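Local coordinates for protein probable N-glycosylase/DNA lyase (Thermotoga maritima, PDB 3N0U) that belongs to the 8-oxoguanine DNA glycosylase family of the helix-hairpin-helix superfamily and folds into helices without strands, at residues L41-T46 with L119-P124; L54-L59 with R70-I75. One frame throughout, in Å; residues are numbered along the deposited sequence.

Overall arrangement
Both contacts belong to a single chain of helices and loops without strands, a member of the helix-hairpin-helix superfamily, and all four segments lie in its glycosylase region. Contact 1 brings the end of helix 13-44 against helix 116-121 at the surface, 73 residues on. Contact 2 is nested within that loop: helix 47-59, which follows helix 13-44 directly, packs on helix 65-75 in the interior. The two centres are about 18 Å apart and the nearest atoms about 7 Å, without touching. Helix 47-59 connects them, since its Leu-50 meets Val-120 of contact 1 while its later residues form contact 2. A polar outer contact thus closes the loop that holds a buried inner one.

Contact 1. Residues L41-T46 with L119-P124; sequences LGEEGT and LVKGDP
Lys-121 reaches across to Glu-43 and forms a salt bridge, NZ lying 3.1 Å from OE1; as a hydrogen bond the pair is weak. Glu-43 OE2 lies 3.3 Å from Lys-121 NZ. The bridge holds for the conformer described, one of two modelled for Glu-43, and this exposed side chain is probably mobile. The two side chains cross at about a right angle. Water 1 accepts a hydrogen bond from Lys-121 NZ at 3.1 Å; its approach to the backbone O of Glu-43 is doubtfully short. The lysine chain passes Gly-42, its CE 3.7 Å from Gly-42 O, while Val-120 CG1 sits 4.1 Å from Gly-42 CA. Gly-42 and Val-120 are also where the backbones come nearest, their CA atoms 6.5 Å apart.

This is a polar surface junction within the all-helical glycosylase fold, joining the end of helix 13-44, which gives way to loop at Gly-45, to helix 116-121. Lys-121 bends at chi2 (-74°) and then runs extended to NZ; Glu-43 also bends at chi2, which brings its carboxylate back although its CB points away. Behind them, Val-120 packs on Leu-50 and Thr-150, and Leu-41 on Leu-50, Glu-53 and Thr-150. Thr-46 and Asp-123 each N-cap the next helix, Thr-46 OG1 accepting from Asp-49 N and Asp-123 OD2 from Gln-126 N.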
# COMPACT_ATOMS: atom_id res chain seq x y z
N LEU A 41 -11.17 2.37 8.59
CA LEU A 41 -9.94 2.43 9.37
C LEU A 41 -9.52 3.89 9.59
O LEU A 41 -9.21 4.29 10.70
CB LEU A 41 -8.83 1.64 8.65
CG LEU A 41 -7.46 1.72 9.30
CD1 LEU A 41 -7.50 1.20 10.75
CD2 LEU A 41 -6.42 0.96 8.50
N GLY A 42 -9.51 4.69 8.54
CA GLY A 42 -9.17 6.10 8.69
C GLY A 42 -10.14 6.88 9.57
O GLY A 42 -9.72 7.77 10.32
N GLU A 43 -11.43 6.58 9.47
CA GLU A 43 -12.46 7.35 10.18
C GLU A 43 -12.63 6.93 11.64
O GLU A 43 -12.82 7.78 12.51
CB GLU A 43 -13.82 7.22 9.48
CG GLU A 43 -13.95 7.98 8.16
CD GLU A 43 -13.75 9.48 8.30
OE1 GLU A 43 -14.05 10.03 9.38
OE2 GLU A 43 -13.30 10.11 7.32
N GLU A 44 -12.56 5.63 11.90
CA GLU A 44 -12.90 5.09 13.21
C GLU A 44 -11.71 4.45 13.91
O GLU A 44 -11.80 4.08 15.08
CB GLU A 44 -14.01 4.03 13.09
CG GLU A 44 -15.21 4.39 12.21
CD GLU A 44 -16.08 5.51 12.78
OE1 GLU A 44 -15.77 6.00 13.89
OE2 GLU A 44 -17.06 5.90 12.10
N GLY A 45 -10.61 4.27 13.18
CA GLY A 45 -9.48 3.55 13.73
C GLY A 45 -8.74 4.26 14.86
O GLY A 45 -8.56 5.48 14.84
N THR A 46 -8.30 3.47 15.84
CA THR A 46 -7.49 3.98 16.92
C THR A 46 -6.05 4.08 16.47
O THR A 46 -5.70 3.59 15.39
CB THR A 46 -7.52 3.04 18.13
OG1 THR A 46 -7.00 1.77 17.73
CG2 THR A 46 -8.95 2.85 18.66
N LEU A 119 -1.70 12.10 11.11
CA LEU A 119 -1.07 11.89 9.81
C LEU A 119 -2.10 11.47 8.78
O LEU A 119 -2.08 11.91 7.64
CB LEU A 119 0.03 10.82 9.87
CG LEU A 119 1.40 11.24 10.36
CD1 LEU A 119 2.23 9.99 10.65
CD2 LEU A 119 2.09 12.13 9.35
N VAL A 120 -2.99 10.56 9.18
CA VAL A 120 -3.93 10.00 8.22
C VAL A 120 -4.96 11.05 7.78
O VAL A 120 -5.51 10.97 6.68
CB VAL A 120 -4.58 8.73 8.79
CG1 VAL A 120 -5.76 8.32 7.95
CG2 VAL A 120 -3.51 7.64 8.85
N LYS A 121 -5.16 12.07 8.61
CA LYS A 121 -6.12 13.12 8.31
C LYS A 121 -5.47 14.31 7.63
O LYS A 121 -6.16 15.22 7.15
CB LYS A 121 -6.79 13.58 9.61
CG LYS A 121 -7.70 12.55 10.25
CD LYS A 121 -8.99 12.40 9.48
CE LYS A 121 -9.95 11.45 10.18
NZ LYS A 121 -11.29 11.45 9.54
N GLY A 122 -4.14 14.34 7.63
CA GLY A 122 -3.41 15.49 7.11
C GLY A 122 -3.33 15.49 5.60
O GLY A 122 -3.90 14.63 4.94
N ASP A 123 -2.62 16.47 5.04
CA ASP A 123 -2.40 16.51 3.61
C ASP A 123 -1.64 15.25 3.25
O ASP A 123 -0.57 15.02 3.79
CB ASP A 123 -1.59 17.73 3.21
CG ASP A 123 -1.35 17.80 1.73
OD1 ASP A 123 -2.13 18.48 1.03
OD2 ASP A 123 -0.40 17.16 1.26
N PRO A 124 -2.21 14.42 2.36
CA PRO A 124 -1.58 13.13 2.13
C PRO A 124 -0.20 13.21 1.53
O PRO A 124 0.59 12.31 1.79
CB PRO A 124 -2.54 12.43 1.17
CG PRO A 124 -3.45 13.47 0.67
CD PRO A 124 -3.51 14.55 1.68
O HOH W 1 -12.28 10.22 12.26

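Contact 2. Residues L54-L59 with R70-I75; sequences LSFCVL and RAQKEI
Phe-56 meets the amide end of Gln-72, and Leu-59 meets Ala-71; these two pairs carry the contact between residues 54-59 and 70-75. Phe-56 and Gln-72 are also the nearest backbone positions, with CA atoms 6.5 Å apart. Phe-56 has CG anti to its own backbone N (chi1 166°), and the two side chains cross at about a right angle, yet ring and amide planes lie just 14° apart. Gln-72 OE1 approaches the ring obliquely, 3.8 Å from Phe-56 CD1 and 4.0 Å from Phe-56 CB. Gln-72 is extended beyond CG, which carries its amide across to the neighbouring helix. There the two ends of the amide have different partners: OE1 accepts a hydrogen bond from Lys-219 NZ, and NE2 donates to Glu-53 OE1, about one turn before Phe-56. The same Lys-219 makes a cation-pi contact with the Phe-56 ring.

Nearly one turn on, Leu-59 directs CD1 at the methyl of Ala-71, 3.7 Å from its CB. The backbones are farther apart here, and the leucine branch spans the wider gap. Leu-91 of helix 84-93 and Arg-102 of helix 99-109 also touch Leu-59. Ile-75, farther along helix 65-75, packs on Leu-87, Lys-90 and Leu-91 of helix 84-93. On the outer side of helix 65-75, Arg-70 NE and Glu-74 OE2 form an intrahelical salt bridge, 3.1 Å long.

This is helix-to-helix core packing within the glycosylase fold. No hydrogen bond passes directly between the segments; Leu-59 and Ala-71 meet by van der Waals contact and burial of apolar surface, whereas the two hydrogen bonds of the Gln-72 amide restrict its rotation beside Phe-56, and Lys-219 probably polarises its carbonyl.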
# COMPACT_ATOMS: atom_id res chain seq x y z
N LEU A 54 0.07 0.11 9.44
CA LEU A 54 1.42 0.51 9.08
C LEU A 54 2.35 -0.71 9.09
O LEU A 54 3.19 -0.87 8.21
CB LEU A 54 1.93 1.60 10.04
CG LEU A 54 3.30 2.14 9.69
CD1 LEU A 54 3.26 2.93 8.37
CD2 LEU A 54 3.79 3.02 10.84
N SER A 55 2.18 -1.58 10.08
CA SER A 55 2.98 -2.81 10.17
C SER A 55 2.73 -3.78 9.01
O SER A 55 3.67 -4.39 8.48
CB SER A 55 2.76 -3.50 11.51
OG SER A 55 3.10 -2.61 12.58
N PHE A 56 1.47 -3.87 8.57
CA PHE A 56 1.13 -4.65 7.39
C PHE A 56 1.95 -4.13 6.21
O PHE A 56 2.50 -4.91 5.44
CB PHE A 56 -0.38 -4.56 7.10
CG PHE A 56 -0.77 -5.06 5.74
CD1 PHE A 56 -1.00 -6.40 5.52
CD2 PHE A 56 -0.93 -4.18 4.68
CE1 PHE A 56 -1.36 -6.87 4.27
CE2 PHE A 56 -1.29 -4.65 3.43
CZ PHE A 56 -1.49 -6.00 3.22
N CYS A 57 2.06 -2.82 6.09
CA CYS A 57 2.78 -2.26 4.96
C CYS A 57 4.30 -2.50 5.06
O CYS A 57 4.98 -2.70 4.06
CB CYS A 57 2.45 -0.77 4.80
SG CYS A 57 0.72 -0.50 4.36
N VAL A 58 4.83 -2.52 6.27
CA VAL A 58 6.23 -2.89 6.48
C VAL A 58 6.45 -4.33 5.98
O VAL A 58 7.44 -4.63 5.30
CB VAL A 58 6.62 -2.78 7.97
CG1 VAL A 58 7.96 -3.42 8.23
CG2 VAL A 58 6.62 -1.33 8.42
N LEU A 59 5.52 -5.21 6.30
CA LEU A 59 5.69 -6.63 5.98
C LEU A 59 5.48 -6.96 4.53
O LEU A 59 6.04 -7.96 4.04
CB LEU A 59 4.72 -7.49 6.79
CG LEU A 59 4.90 -7.42 8.30
CD1 LEU A 59 3.84 -8.26 8.99
CD2 LEU A 59 6.29 -7.85 8.74
N ARG A 70 -2.22 -12.68 6.46
CA ARG A 70 -2.05 -13.78 7.40
C ARG A 70 -1.24 -13.34 8.65
O ARG A 70 -1.57 -13.70 9.77
CB ARG A 70 -1.36 -14.95 6.71
CG ARG A 70 -1.16 -16.13 7.63
CD ARG A 70 -0.38 -17.25 6.95
NE ARG A 70 -0.33 -18.42 7.82
CZ ARG A 70 0.54 -19.41 7.70
NH1 ARG A 70 1.48 -19.37 6.76
NH2 ARG A 70 0.49 -20.44 8.54
N ALA A 71 -0.20 -12.55 8.44
CA ALA A 71 0.60 -12.08 9.56
C ALA A 71 -0.25 -11.19 10.47
O ALA A 71 -0.21 -11.32 11.67
CB ALA A 71 1.83 -11.32 9.08
N GLN A 72 -1.00 -10.29 9.87
CA GLN A 72 -1.85 -9.39 10.63
C GLN A 72 -2.88 -10.17 11.46
O GLN A 72 -3.10 -9.86 12.63
CB GLN A 72 -2.52 -8.39 9.69
CG GLN A 72 -3.08 -7.18 10.34
CD GLN A 72 -3.47 -6.13 9.31
OE1 GLN A 72 -3.70 -6.44 8.15
NE2 GLN A 72 -3.53 -4.88 9.74
N LYS A 73 -3.47 -11.19 10.85
CA LYS A 73 -4.46 -12.01 11.54
C LYS A 73 -3.84 -12.73 12.74
O LYS A 73 -4.43 -12.76 13.82
CB LYS A 73 -5.06 -13.04 10.57
CG LYS A 73 -6.02 -14.06 11.19
CD LYS A 73 -6.36 -15.16 10.18
CE LYS A 73 -5.12 -15.97 9.78
NZ LYS A 73 -5.30 -16.84 8.55
N GLU A 74 -2.64 -13.29 12.54
CA GLU A 74 -2.00 -14.11 13.57
C GLU A 74 -1.36 -13.29 14.69
O GLU A 74 -1.37 -13.71 15.84
CB GLU A 74 -0.97 -15.05 12.94
CG GLU A 74 -1.59 -16.03 11.96
CD GLU A 74 -0.76 -17.28 11.73
OE1 GLU A 74 0.24 -17.47 12.46
OE2 GLU A 74 -1.10 -18.08 10.81
N ILE A 75 -0.84 -12.12 14.37
CA ILE A 75 -0.11 -11.33 15.36
C ILE A 75 -1.00 -10.27 16.01
O ILE A 75 -0.94 -10.06 17.22
CB ILE A 75 1.13 -10.70 14.70
CG1 ILE A 75 2.12 -11.81 14.33
CG2 ILE A 75 1.77 -9.68 15.62
CD1 ILE A 75 3.23 -11.37 13.39